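Local coordinates for UL18 protein (Human herpesvirus 5, PDB 3D2U) that mimics a host MHC class I molecule and engages the inhibitory leukocyte receptor LILRB1, modulating the activity of natural killer cells against infected cells, at residues 88-91 / 92-96. The protein carries 4 engineered substitutions. Numbering follows the deposited sequence.
Sequences LGYR and SQSVL
The ring of Y90 folds back against the backbone of Q93 and S94, within the turn that links helix 62-88 to strand 95-104, where the alpha 1 domain passes into alpha 2 in this MHC class I-like fold. N of S94 lies over one ring face, 3.6 Å from CG of Y90, while CB of S94 meets CD2 of Y90 at 3.7 Å. Toward S92 the ring presents its edge: CD1 of Y90 is 3.5 Å from C of S92. CD1 of Y90 also comes obliquely within 3.3 Å of N of Q93. In Y90 a chi1 of 68°, with CG between N and the carbonyl carbon, turns the ring toward the residues that follow. No direct hydrogen bond joins 88-91 to 92-96; a water reaches O of R91 and OG of S92 only weakly. The carboxylate of D120 also holds the turn: OD2 accepts from N of both R91 and S92, OD1 from N of Q93. Farther out, Q93 OE1 bonds to the backbone of another protein chain, and S94 OG to O of F11. G89, at positive phi (67°), ends the helical course, and S94 centres an inverse gamma turn in which N of V95 makes a weak 2.9 Å bond to O of Q93.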
loop_
_atom_site.group_PDB
_atom_site.type_symbol
_atom_site.label_atom_id
_atom_site.label_comp_id
_atom_site.label_asym_id
_atom_site.label_seq_id
_atom_site.Cartn_x
_atom_site.Cartn_y
_atom_site.Cartn_z
ATOM N N LEU A 88 -21.627 -3.798 -19.546
ATOM C CA LEU A 88 -20.389 -3.031 -19.454
ATOM C C LEU A 88 -19.094 -3.732 -19.847
ATOM O O LEU A 88 -18.152 -3.071 -20.289
ATOM C CB LEU A 88 -20.209 -2.492 -18.031
ATOM C CG LEU A 88 -21.323 -1.743 -17.298
ATOM C CD1 LEU A 88 -20.785 -1.269 -15.948
ATOM C CD2 LEU A 88 -21.807 -0.563 -18.108
ATOM N N GLY A 89 -19.032 -5.052 -19.689
ATOM C CA GLY A 89 -17.792 -5.751 -19.984
ATOM C C GLY A 89 -16.824 -5.250 -18.925
ATOM O O GLY A 89 -17.256 -4.601 -18.003
ATOM N N TYR A 90 -15.534 -5.525 -19.021
ATOM C CA TYR A 90 -14.623 -5.017 -18.001
ATOM C C TYR A 90 -13.265 -4.778 -18.621
ATOM O O TYR A 90 -12.983 -5.276 -19.700
ATOM C CB TYR A 90 -14.504 -6.014 -16.839
ATOM C CG TYR A 90 -13.804 -7.295 -17.213
ATOM C CD1 TYR A 90 -12.444 -7.480 -16.942
ATOM C CD2 TYR A 90 -14.490 -8.313 -17.877
ATOM C CE1 TYR A 90 -11.792 -8.647 -17.322
ATOM C CE2 TYR A 90 -13.845 -9.475 -18.263
ATOM C CZ TYR A 90 -12.498 -9.637 -17.983
ATOM O OH TYR A 90 -11.865 -10.794 -18.365
ATOM N N ARG A 91 -12.430 -4.011 -17.930
ATOM C CA ARG A 91 -11.093 -3.718 -18.409
ATOM C C ARG A 91 -10.034 -4.474 -17.597
ATOM O O ARG A 91 -9.061 -4.986 -18.151
ATOM C CB ARG A 91 -10.849 -2.202 -18.366
ATOM C CG ARG A 91 -11.819 -1.387 -19.239
ATOM C CD ARG A 91 -11.747 -1.822 -20.707
ATOM N NE ARG A 91 -12.783 -1.231 -21.557
ATOM C CZ ARG A 91 -12.680 -0.063 -22.181
ATOM N NH1 ARG A 91 -11.579 0.661 -22.056
ATOM N NH2 ARG A 91 -13.674 0.373 -22.947
ATOM N N SER A 92 -10.230 -4.571 -16.288
ATOM C CA SER A 92 -9.269 -5.275 -15.441
ATOM C C SER A 92 -9.878 -6.495 -14.764
ATOM O O SER A 92 -9.279 -7.558 -14.744
ATOM C CB SER A 92 -8.715 -4.324 -14.391
ATOM O OG SER A 92 -8.179 -3.186 -15.028
ATOM N N GLN A 93 -11.068 -6.339 -14.201
ATOM C CA GLN A 93 -11.742 -7.452 -13.555
ATOM C C GLN A 93 -13.231 -7.166 -13.464
ATOM O O GLN A 93 -13.649 -6.056 -13.150
ATOM C CB GLN A 93 -11.169 -7.703 -12.152
ATOM C CG GLN A 93 -11.868 -8.824 -11.394
ATOM C CD GLN A 93 -11.322 -9.022 -9.990
ATOM O OE1 GLN A 93 -10.864 -8.072 -9.348
ATOM N NE2 GLN A 93 -11.393 -10.253 -9.497
ATOM N N SER A 94 -14.034 -8.174 -13.763
ATOM C CA SER A 94 -15.470 -8.016 -13.690
ATOM C C SER A 94 -15.908 -8.243 -12.241
ATOM O O SER A 94 -16.379 -9.331 -11.899
ATOM C CB SER A 94 -16.147 -9.018 -14.633
ATOM O OG SER A 94 -15.609 -10.327 -14.475
ATOM N N VAL A 95 -15.715 -7.221 -11.400
ATOM C CA VAL A 95 -16.085 -7.253 -9.970
ATOM C C VAL A 95 -16.960 -6.086 -9.599
ATOM O O VAL A 95 -16.681 -4.952 -9.996
ATOM C CB VAL A 95 -14.902 -7.045 -8.982
ATOM C CG1 VAL A 95 -14.504 -8.332 -8.337
ATOM C CG2 VAL A 95 -13.746 -6.340 -9.665
ATOM N N LEU A 96 -17.994 -6.343 -8.810
ATOM C CA LEU A 96 -18.828 -5.252 -8.328
ATOM C C LEU A 96 -18.500 -5.178 -6.844
ATOM O O LEU A 96 -18.544 -6.185 -6.141
ATOM C CB LEU A 96 -20.321 -5.541 -8.525
ATOM C CG LEU A 96 -21.293 -4.486 -7.973
ATOM C CD1 LEU A 96 -21.141 -3.172 -8.731
ATOM C CD2 LEU A 96 -22.723 -5.001 -8.081
HETATM O O HOH W 1 -6.275 -3.094 -17.910
#